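Side-chain contacts in cytochrome P450 (Rhodococcus erythropolis, PDB 3WEC), which hydroxylates the quinoline nitrogen of aurachin alkaloids, probably as a haem-dependent monooxygenase that uses molecular oxygen: residues 263-266 against 267-271; 376-379 against 380-384; 29-32 against 33-36. All coordinates share one frame; numbering follows the deposited sequence.

How the contacts relate
Three helices of one P450 fold supply the contacts, each between side chains about one turn apart. Contact 3, in helix 27-36, comes first along the chain; contact 1, at the C-terminal end of helix 240-271, follows, and contact 2 closes helix 364-381. Contacts 1 and 2 have centres 13 Å apart and touch, Leu266 CD1 lying 4.0 Å from Leu378 CD1, so the C-terminal ends of two long helices pack together on one side of the chain. Contact 3 stands apart in its N-terminal helix, its centre 24 Å from that of contact 1 and 36 Å from that of contact 2. None of the three lies at a known functional site.

Contact 1: 263-266 against 267-271; sequences GNML and ITFSR
The carbonyl oxygen Asn264 O is gripped twice by Thr268, once by the backbone and once by the side chain. Thr268 OG1 donates to Asn264 O at 2.6 Å and Thr268 N to the same Asn264 O at 2.9 Å, the two donors arriving from opposite faces of the carbonyl plane. The hydroxyl gets there because OG1 stands beside its own backbone N, opposite the carbonyl carbon (chi1 -49°), a common way for a threonine inside a helix to return its hydroxyl to the preceding turn. One acceptor thus satisfies both donors, and the hydroxyl is settled within a buried helix.

On the next flank Met265 and Phe269 run side by side. Met265 CG reaches Phe269 CE2 at 3.7 Å, since a first torsion of -177° sets CG opposite the backbone N and against the CD2/CE2 side of the ring; the bend at chi3 merely redirects CE. Behind them Phe269 N closes the helical bond to Met265 O. Phe374 and Leu375 of helix 364-381 pack against this flank, while Phe342 meets the Phe269 ring edge-to-face.

Ile267 bends back over the preceding turn, its CG1 lying 3.2 Å from Gly263 O. Ile267 N lies in the carbonyl plane of Gly263 O and bonds to it almost straight (174°). Ile267 CD1 comes alongside Asn264 OD1, 3.8 Å away. That buried oxygen has no polar partner in the model, whereas the ND2 of the same amide is bonded to Arg400 O. Toward the helix end, Ser270 N bonds to Leu266 O at 3.0 Å, and Ser270 OG turns to Val387 N.

Such i to i+4 pairing, with a threonine hydroxyl doubling a backbone bond, is characteristic of a long buried alpha-helix, here the C-terminal part of the long central helix of the P450 fold.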
ATOM      1  N   GLY A 263      11.521   1.370  -3.998  1.00 30.98           N
ATOM      2  CA  GLY A 263      11.956   2.316  -5.048  1.00 33.09           C
ATOM      3  C   GLY A 263      12.147   3.743  -4.546  1.00 33.98           C
ATOM      4  O   GLY A 263      13.191   4.347  -4.767  1.00 36.11           O
ATOM      5  N   ASN A 264      11.130   4.247  -3.852  1.00 33.24           N
ATOM      6  CA  ASN A 264      11.155   5.547  -3.187  1.00 34.92           C
ATOM      7  C   ASN A 264      12.273   5.666  -2.140  1.00 36.93           C
ATOM      8  O   ASN A 264      12.850   6.714  -2.006  1.00 38.73           O
ATOM      9  CB  ASN A 264       9.790   5.796  -2.520  1.00 32.56           C
ATOM     10  CG  ASN A 264       8.705   6.138  -3.516  1.00 32.52           C
ATOM     11  OD1 ASN A 264       8.962   6.450  -4.717  1.00 32.52           O
ATOM     12  ND2 ASN A 264       7.481   6.112  -3.040  1.00 30.48           N
ATOM     13  N   MET A 265      12.551   4.590  -1.395  1.00 37.38           N
ATOM     14  CA  MET A 265      13.648   4.595  -0.412  1.00 40.08           C
ATOM     15  C   MET A 265      14.957   4.871  -1.112  1.00 41.79           C
ATOM     16  O   MET A 265      15.739   5.744  -0.702  1.00 44.03           O
ATOM     17  CB  MET A 265      13.750   3.255   0.325  1.00 40.36           C
ATOM     18  CG  MET A 265      14.823   3.253   1.400  1.00 42.69           C
ATOM     19  SD  MET A 265      14.949   1.665   2.212  1.00 44.26           S
ATOM     20  CE  MET A 265      13.627   1.781   3.399  1.00 43.01           C
ATOM     21  N   LEU A 266      15.164   4.126  -2.190  1.00 41.23           N
ATOM     22  CA  LEU A 266      16.310   4.279  -3.088  1.00 42.52           C
ATOM     23  C   LEU A 266      16.501   5.726  -3.631  1.00 43.10           C
ATOM     24  O   LEU A 266      17.544   6.349  -3.425  1.00 44.66           O
ATOM     25  CB  LEU A 266      16.171   3.248  -4.217  1.00 41.60           C
ATOM     26  CG  LEU A 266      16.917   1.909  -4.147  1.00 43.36           C
ATOM     27  CD1 LEU A 266      17.748   1.664  -2.869  1.00 44.67           C
ATOM     28  CD2 LEU A 266      16.055   0.717  -4.468  1.00 39.21           C
ATOM     29  N   ILE A 267      15.460   6.249  -4.281  1.00 42.19           N
ATOM     30  CA  ILE A 267      15.418   7.628  -4.775  1.00 42.26           C
ATOM     31  C   ILE A 267      15.775   8.608  -3.660  1.00 43.65           C
ATOM     32  O   ILE A 267      16.510   9.533  -3.885  1.00 45.07           O
ATOM     33  CB  ILE A 267      14.007   7.976  -5.331  1.00 40.64           C
ATOM     34  CG1 ILE A 267      13.605   7.004  -6.454  1.00 39.14           C
ATOM     35  CG2 ILE A 267      13.915   9.440  -5.775  1.00 41.13           C
ATOM     36  CD1 ILE A 267      12.135   6.988  -6.811  1.00 36.61           C
ATOM     37  N   THR A 268      15.223   8.400  -2.463  1.00 43.16           N
ATOM     38  CA  THR A 268      15.445   9.325  -1.327  1.00 44.52           C
ATOM     39  C   THR A 268      16.878   9.303  -0.747  1.00 47.54           C
ATOM     40  O   THR A 268      17.463  10.348  -0.474  1.00 50.60           O
ATOM     41  CB  THR A 268      14.381   9.070  -0.235  1.00 42.60           C
ATOM     42  OG1 THR A 268      13.093   9.049  -0.832  1.00 39.65           O
ATOM     43  CG2 THR A 268      14.393  10.142   0.846  1.00 45.37           C
ATOM     44  N   PHE A 269      17.468   8.131  -0.567  1.00 47.50           N
ATOM     45  CA  PHE A 269      18.887   8.105  -0.168  1.00 51.24           C
ATOM     46  C   PHE A 269      19.870   8.548  -1.269  1.00 52.77           C
ATOM     47  O   PHE A 269      20.997   8.934  -0.969  1.00 57.35           O
ATOM     48  CB  PHE A 269      19.273   6.747   0.435  1.00 51.09           C
ATOM     49  CG  PHE A 269      18.685   6.502   1.803  1.00 51.17           C
ATOM     50  CD1 PHE A 269      18.911   7.393   2.847  1.00 53.62           C
ATOM     51  CD2 PHE A 269      17.924   5.382   2.054  1.00 49.18           C
ATOM     52  CE1 PHE A 269      18.376   7.174   4.105  1.00 53.55           C
ATOM     53  CE2 PHE A 269      17.381   5.158   3.315  1.00 49.12           C
ATOM     54  CZ  PHE A 269      17.612   6.051   4.341  1.00 51.51           C
ATOM     55  N   SER A 270      19.442   8.520  -2.528  1.00 51.31           N
ATOM     56  CA  SER A 270      20.217   9.050  -3.651  1.00 53.00           C
ATOM     57  C   SER A 270      20.226  10.573  -3.551  1.00 55.88           C
ATOM     58  O   SER A 270      21.263  11.233  -3.697  1.00 58.15           O
ATOM     59  CB  SER A 270      19.599   8.628  -4.988  1.00 50.87           C
ATOM     60  OG  SER A 270      20.415   9.008  -6.095  1.00 52.34           O
ATOM     61  N   ARG A 271      19.052  11.122  -3.273  1.00 55.00           N
ATOM     62  CA  ARG A 271      18.913  12.555  -3.146  1.00 57.63           C
ATOM     63  C   ARG A 271      19.500  13.126  -1.849  1.00 60.13           C
ATOM     64  O   ARG A 271      19.807  14.306  -1.800  1.00 62.93           O
ATOM     65  CB  ARG A 271      17.447  12.925  -3.306  1.00 55.63           C
ATOM     66  CG  ARG A 271      17.007  12.935  -4.761  1.00 54.86           C
ATOM     67  CD  ARG A 271      15.497  12.916  -4.821  1.00 52.11           C
ATOM     68  NE  ARG A 271      15.005  12.927  -6.195  1.00 51.82           N
ATOM     69  CZ  ARG A 271      13.714  12.833  -6.518  1.00 49.11           C
ATOM     70  NH1 ARG A 271      12.790  12.721  -5.566  1.00 47.31           N
ATOM     71  NH2 ARG A 271      13.350  12.834  -7.779  1.00 48.61           N
TER

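Contact 2: 376-379 against 380-384; sequences RELS and QRYRS
Leu378 CD2 meets the Tyr382 ring at its edge, near the ring plane, approaching Tyr382 CD2 to 3.6 Å while the two side chains cross at about a right angle. The tyrosine ring is brought back along the helix by a first torsion that sets CG beside the backbone N (chi1 -58°). One face of the ring carries Arg381, whose CG lies over its centre. From there the arginine chain runs extended, and Arg381 NE makes a weak bond of 3.4 Å to Tyr382 OH, which lies in the guanidinium plane at its edge. The stronger partners of both groups are more distant in sequence: Tyr382 OH is bonded to Val139 O, and Arg381 NH2 forms a salt bridge with Glu143.

Arg376 and Gln380 lie alongside each other on the outer flank. With chi1 at 177°, Arg376 CG comes 3.7 Å from Gln380 OE1; the bend at chi3 then turns the guanidinium off in another direction. Guanidinium and amide planes stand 77° apart, and the pair is a matter of packing.

Backbone bonds follow the last turn: Gln380 N to Arg376 O, Arg381 N to Glu377 O at 2.8 Å, and Tyr382 N to Leu378 O. Ser379 OG, held between its backbone N and carbonyl carbon, bonds back to Leu375 O. Tyr382 is the first residue to leave helical angles, and the chain passes into strand 384-387. This is a helix C-terminus at a helix-to-strand transition, here at the end of the L helix of the P450 fold.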
ATOM      1  N   ARG A 376      18.915  -2.354   6.355  1.00 46.02           N
ATOM      2  CA  ARG A 376      20.045  -2.874   7.120  1.00 49.38           C
ATOM      3  C   ARG A 376      21.075  -3.581   6.228  1.00 51.37           C
ATOM      4  O   ARG A 376      22.280  -3.386   6.398  1.00 53.16           O
ATOM      5  CB  ARG A 376      19.614  -3.830   8.240  1.00 50.57           C
ATOM      6  CG  ARG A 376      20.825  -4.421   8.966  1.00 55.24           C
ATOM      7  CD  ARG A 376      20.518  -5.288  10.189  1.00 57.93           C
ATOM      8  NE  ARG A 376      19.782  -4.554  11.210  1.00 57.92           N
ATOM      9  CZ  ARG A 376      18.457  -4.570  11.332  1.00 55.13           C
ATOM     10  NH1 ARG A 376      17.699  -5.310  10.519  1.00 52.01           N
ATOM     11  NH2 ARG A 376      17.891  -3.855  12.287  1.00 55.74           N
ATOM     12  N   GLU A 377      20.589  -4.411   5.302  1.00 49.18           N
ATOM     13  CA  GLU A 377      21.473  -5.083   4.347  1.00 51.03           C
ATOM     14  C   GLU A 377      22.078  -4.047   3.393  1.00 50.86           C
ATOM     15  O   GLU A 377      23.274  -4.067   3.099  1.00 53.36           O
ATOM     16  CB  GLU A 377      20.698  -6.156   3.566  1.00 49.46           C
ATOM     17  CG  GLU A 377      20.286  -7.388   4.366  1.00 50.19           C
ATOM     18  CD  GLU A 377      21.479  -8.131   4.968  1.00 55.46           C
ATOM     19  OE1 GLU A 377      21.429  -8.375   6.198  1.00 56.70           O
ATOM     20  OE2 GLU A 377      22.459  -8.440   4.225  1.00 57.28           O
ATOM     21  N   LEU A 378      21.218  -3.140   2.932  1.00 47.97           N
ATOM     22  CA  LEU A 378      21.569  -2.059   2.046  1.00 47.89           C
ATOM     23  C   LEU A 378      22.739  -1.211   2.557  1.00 51.12           C
ATOM     24  O   LEU A 378      23.699  -0.953   1.837  1.00 52.29           O
ATOM     25  CB  LEU A 378      20.373  -1.130   1.900  1.00 45.13           C
ATOM     26  CG  LEU A 378      19.913  -0.589   0.535  1.00 43.86           C
ATOM     27  CD1 LEU A 378      19.604   0.907   0.638  1.00 43.33           C
ATOM     28  CD2 LEU A 378      20.824  -0.888  -0.648  1.00 45.04           C
ATOM     29  N   SER A 379      22.601  -0.739   3.788  1.00 52.43           N
ATOM     30  CA  SER A 379      23.550   0.181   4.395  1.00 56.36           C
ATOM     31  C   SER A 379      24.798  -0.543   4.821  1.00 60.30           C
ATOM     32  O   SER A 379      25.856   0.051   4.831  1.00 64.42           O
ATOM     33  CB  SER A 379      22.930   0.863   5.611  1.00 56.73           C
ATOM     34  OG  SER A 379      22.385  -0.111   6.497  1.00 56.94           O
ATOM     35  N   GLN A 380      24.672  -1.820   5.170  1.00 61.14           N
ATOM     36  CA  GLN A 380      25.835  -2.644   5.539  1.00 66.57           C
ATOM     37  C   GLN A 380      26.653  -3.008   4.294  1.00 67.51           C
ATOM     38  O   GLN A 380      27.856  -2.968   4.328  1.00 71.52           O
ATOM     39  CB  GLN A 380      25.410  -3.889   6.316  1.00 67.46           C
ATOM     40  CG  GLN A 380      24.869  -3.601   7.720  1.00 68.59           C
ATOM     41  CD  GLN A 380      24.559  -4.867   8.536  1.00 70.69           C
ATOM     42  OE1 GLN A 380      24.056  -5.872   8.014  1.00 68.74           O
ATOM     43  NE2 GLN A 380      24.844  -4.811   9.831  1.00 74.34           N
ATOM     44  N   ARG A 381      25.981  -3.301   3.186  1.00 64.76           N
ATOM     45  CA  ARG A 381      26.632  -3.655   1.925  1.00 65.84           C
ATOM     46  C   ARG A 381      27.239  -2.468   1.116  1.00 66.63           C
ATOM     47  O   ARG A 381      28.289  -2.614   0.485  1.00 69.33           O
ATOM     48  CB  ARG A 381      25.621  -4.408   1.049  1.00 62.79           C
ATOM     49  CG  ARG A 381      26.273  -5.049  -0.155  1.00 65.19           C
ATOM     50  CD  ARG A 381      25.454  -6.157  -0.820  1.00 62.87           C
ATOM     51  NE  ARG A 381      26.368  -6.750  -1.784  1.00 66.17           N
ATOM     52  CZ  ARG A 381      27.244  -7.716  -1.487  1.00 70.29           C
ATOM     53  NH1 ARG A 381      27.253  -8.275  -0.279  1.00 70.48           N
ATOM     54  NH2 ARG A 381      28.072  -8.151  -2.418  1.00 73.18           N
ATOM     55  N   TYR A 382      26.578  -1.310   1.127  1.00 63.95           N
ATOM     56  CA  TYR A 382      26.913  -0.221   0.190  1.00 64.72           C
ATOM     57  C   TYR A 382      27.234   1.095   0.891  1.00 66.62           C
ATOM     58  O   TYR A 382      26.589   1.464   1.873  1.00 65.05           O
ATOM     59  CB  TYR A 382      25.780  -0.015  -0.866  1.00 59.87           C
ATOM     60  CG  TYR A 382      25.457  -1.257  -1.693  1.00 58.74           C
ATOM     61  CD1 TYR A 382      26.437  -1.845  -2.492  1.00 61.95           C
ATOM     62  CD2 TYR A 382      24.183  -1.850  -1.670  1.00 55.54           C
ATOM     63  CE1 TYR A 382      26.178  -2.975  -3.239  1.00 61.46           C
ATOM     64  CE2 TYR A 382      23.905  -3.001  -2.423  1.00 55.02           C
ATOM     65  CZ  TYR A 382      24.926  -3.555  -3.202  1.00 58.10           C
ATOM     66  OH  TYR A 382      24.745  -4.673  -3.973  1.00 57.74           O
ATOM     67  N   ARG A 383      28.248   1.792   0.391  1.00 72.12           N
ATOM     68  CA  ARG A 383      28.606   3.123   0.920  1.00 75.75           C
ATOM     69  C   ARG A 383      27.753   4.251   0.301  1.00 73.61           C
ATOM     70  O   ARG A 383      27.453   5.244   0.973  1.00 74.63           O
ATOM     71  CB  ARG A 383      30.117   3.426   0.799  1.00 81.32           C
ATOM     72  CG  ARG A 383      30.569   4.196  -0.451  1.00 83.55           C
ATOM     73  CD  ARG A 383      31.601   5.307  -0.179  1.00 88.03           C
ATOM     74  NE  ARG A 383      32.479   4.990   0.946  1.00 92.79           N
ATOM     75  CZ  ARG A 383      32.195   5.243   2.225  1.00 94.08           C
ATOM     76  NH1 ARG A 383      31.057   5.837   2.563  1.00 91.29           N
ATOM     77  NH2 ARG A 383      33.048   4.899   3.176  1.00 99.48           N
ATOM     78  N   SER A 384      27.377   4.094  -0.969  1.00 70.71           N
ATOM     79  CA  SER A 384      26.570   5.093  -1.665  1.00 68.33           C
ATOM     80  C   SER A 384      25.565   4.421  -2.604  1.00 64.86           C
ATOM     81  O   SER A 384      25.783   3.296  -3.094  1.00 64.66           O
ATOM     82  CB  SER A 384      27.460   6.063  -2.444  1.00 70.15           C
ATOM     83  OG  SER A 384      27.975   5.439  -3.600  1.00 70.57           O
TER

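Contact 3: 29-32 against 33-36; sequences VYAR and LRTE
Helix 27-36, a short helix near the N-terminus that packs beside helix 328-333, closes its outer flank with an i to i+4 salt bridge between Arg32 and Glu36. Arg32 NH2 approaches Glu36 OE2 at 3.0 Å, but the N-H points poorly at the oxygen (120°), so the hydrogen bond within the ion pair is weak. The two side chains cross obliquely, with guanidinium and carboxylate planes 54° apart. A turn in the arginine at chi3 (86°) brings the group round to its partner, while the glutamate reaches out extended beyond CG.

Arg34 behaves differently. Its chain is bent at chi3, folding the guanidinium back over the preceding turn, where one face lies above Tyr30 O and Ala31 CA. Arg34 NH1 is 3.7 Å from Tyr30 CB; its bonding partner is Ser330 OG, on helix 328-333. Tyr30 projects into the fold, with its OH bonded to His301 ND1.

Along the same turns, backbone bonds keep the helix regular. Leu33 N meets Val29 O at 3.0 Å in an almost straight bond, and Thr35 N meets Ala31 O at 3.1 Å. Thr35 OG1 also leans back to Ala31 O, but at 3.5 Å this second bond is weak.

The chemistry divides accordingly. At the exposed end, Arg32 and Glu36 balance opposite charges through an interaction that is probably mainly electrostatic and tempered by solvent. Nearer the protein body, Arg34 uses the flat surface of its guanidinium for packing and its NH1 for bonding, tying helix 27-36 to helix 328-333 through Ser330.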
ATOM      1  N   VAL A  29       2.498  21.368  -4.372  1.00 57.15           N
ATOM      2  CA  VAL A  29       1.069  21.580  -4.618  1.00 57.79           C
ATOM      3  C   VAL A  29       0.272  21.200  -3.377  1.00 55.85           C
ATOM      4  O   VAL A  29      -0.739  21.829  -3.063  1.00 56.67           O
ATOM      5  CB  VAL A  29       0.570  20.800  -5.854  1.00 58.61           C
ATOM      6  CG1 VAL A  29      -0.945  20.912  -5.999  1.00 59.64           C
ATOM      7  CG2 VAL A  29       1.287  21.275  -7.121  1.00 61.47           C
ATOM      8  N   TYR A  30       0.749  20.160  -2.689  1.00 52.80           N
ATOM      9  CA  TYR A  30       0.258  19.772  -1.369  1.00 50.94           C
ATOM     10  C   TYR A  30       0.487  20.907  -0.385  1.00 52.62           C
ATOM     11  O   TYR A  30      -0.310  21.107   0.531  1.00 53.76           O
ATOM     12  CB  TYR A  30       1.004  18.533  -0.852  1.00 48.04           C
ATOM     13  CG  TYR A  30       0.686  17.190  -1.522  1.00 46.32           C
ATOM     14  CD1 TYR A  30       1.606  16.146  -1.486  1.00 44.33           C
ATOM     15  CD2 TYR A  30      -0.527  16.956  -2.146  1.00 46.61           C
ATOM     16  CE1 TYR A  30       1.337  14.922  -2.063  1.00 43.31           C
ATOM     17  CE2 TYR A  30      -0.809  15.718  -2.725  1.00 45.95           C
ATOM     18  CZ  TYR A  30       0.125  14.700  -2.690  1.00 44.03           C
ATOM     19  OH  TYR A  30      -0.161  13.470  -3.293  1.00 42.32           O
ATOM     20  N   ALA A  31       1.595  21.624  -0.560  1.00 53.36           N
ATOM     21  CA  ALA A  31       1.883  22.786   0.258  1.00 56.09           C
ATOM     22  C   ALA A  31       0.811  23.882   0.037  1.00 58.89           C
ATOM     23  O   ALA A  31       0.185  24.327   1.008  1.00 59.81           O
ATOM     24  CB  ALA A  31       3.296  23.303   0.001  1.00 57.00           C
ATOM     25  N   ARG A  32       0.590  24.265  -1.231  1.00 60.66           N
ATOM     26  CA  ARG A  32      -0.468  25.214  -1.624  1.00 64.68           C
ATOM     27  C   ARG A  32      -1.782  24.841  -0.944  1.00 64.45           C
ATOM     28  O   ARG A  32      -2.376  25.668  -0.279  1.00 67.64           O
ATOM     29  CB  ARG A  32      -0.675  25.265  -3.154  1.00 66.04           C
ATOM     30  CG  ARG A  32       0.331  26.077  -3.964  1.00 68.21           C
ATOM     31  CD  ARG A  32      -0.284  26.497  -5.290  1.00 71.36           C
ATOM     32  NE  ARG A  32      -1.042  27.738  -5.126  1.00 76.29           N
ATOM     33  CZ  ARG A  32      -2.031  28.161  -5.913  1.00 79.76           C
ATOM     34  NH1 ARG A  32      -2.436  27.430  -6.943  1.00 80.44           N
ATOM     35  NH2 ARG A  32      -2.635  29.316  -5.657  1.00 83.48           N
ATOM     36  N   LEU A  33      -2.209  23.586  -1.101  1.00 62.70           N
ATOM     37  CA  LEU A  33      -3.408  23.057  -0.429  1.00 62.88           C
ATOM     38  C   LEU A  33      -3.509  23.318   1.087  1.00 63.33           C
ATOM     39  O   LEU A  33      -4.550  23.753   1.564  1.00 65.45           O
ATOM     40  CB  LEU A  33      -3.570  21.551  -0.692  1.00 59.00           C
ATOM     41  CG  LEU A  33      -4.350  21.165  -1.951  1.00 59.99           C
ATOM     42  CD1 LEU A  33      -4.417  19.649  -2.107  1.00 56.83           C
ATOM     43  CD2 LEU A  33      -5.747  21.764  -1.962  1.00 62.81           C
ATOM     44  N   ARG A  34      -2.450  23.020   1.834  1.00 62.19           N
ATOM     45  CA  ARG A  34      -2.471  23.206   3.290  1.00 64.04           C
ATOM     46  C   ARG A  34      -2.528  24.687   3.724  1.00 68.88           C
ATOM     47  O   ARG A  34      -3.277  25.025   4.640  1.00 71.60           O
ATOM     48  CB  ARG A  34      -1.298  22.480   3.948  1.00 61.70           C
ATOM     49  CG  ARG A  34      -1.312  20.971   3.744  1.00 57.73           C
ATOM     50  CD  ARG A  34      -0.403  20.271   4.740  1.00 56.20           C
ATOM     51  NE  ARG A  34       0.985  20.699   4.592  1.00 56.13           N
ATOM     52  CZ  ARG A  34       1.801  20.259   3.644  1.00 54.65           C
ATOM     53  NH1 ARG A  34       1.388  19.371   2.754  1.00 52.07           N
ATOM     54  NH2 ARG A  34       3.043  20.689   3.594  1.00 56.01           N
ATOM     55  N   THR A  35      -1.758  25.568   3.074  1.00 70.94           N
ATOM     56  CA  THR A  35      -1.781  27.006   3.425  1.00 75.40           C
ATOM     57  C   THR A  35      -3.092  27.686   3.010  1.00 79.27           C
ATOM     58  O   THR A  35      -3.592  28.566   3.731  1.00 83.99           O
ATOM     59  CB  THR A  35      -0.596  27.812   2.824  1.00 76.84           C
ATOM     60  OG1 THR A  35       0.634  27.118   3.035  1.00 74.14           O
ATOM     61  CG2 THR A  35      -0.485  29.206   3.463  1.00 81.77           C
ATOM     62  N   GLU A  36      -3.651  27.276   1.868  1.00 77.44           N
ATOM     63  CA  GLU A  36      -4.774  28.004   1.246  1.00 80.74           C
ATOM     64  C   GLU A  36      -6.138  27.294   1.263  1.00 79.68           C
ATOM     65  O   GLU A  36      -7.154  27.924   1.587  1.00 82.25           O
ATOM     66  CB  GLU A  36      -4.413  28.402  -0.193  1.00 82.10           C
ATOM     67  CG  GLU A  36      -3.180  29.288  -0.292  1.00 84.33           C
ATOM     68  CD  GLU A  36      -2.447  29.154  -1.616  1.00 83.57           C
ATOM     69  OE1 GLU A  36      -1.221  28.890  -1.590  1.00 80.76           O
ATOM     70  OE2 GLU A  36      -3.093  29.322  -2.676  1.00 86.23           O
TER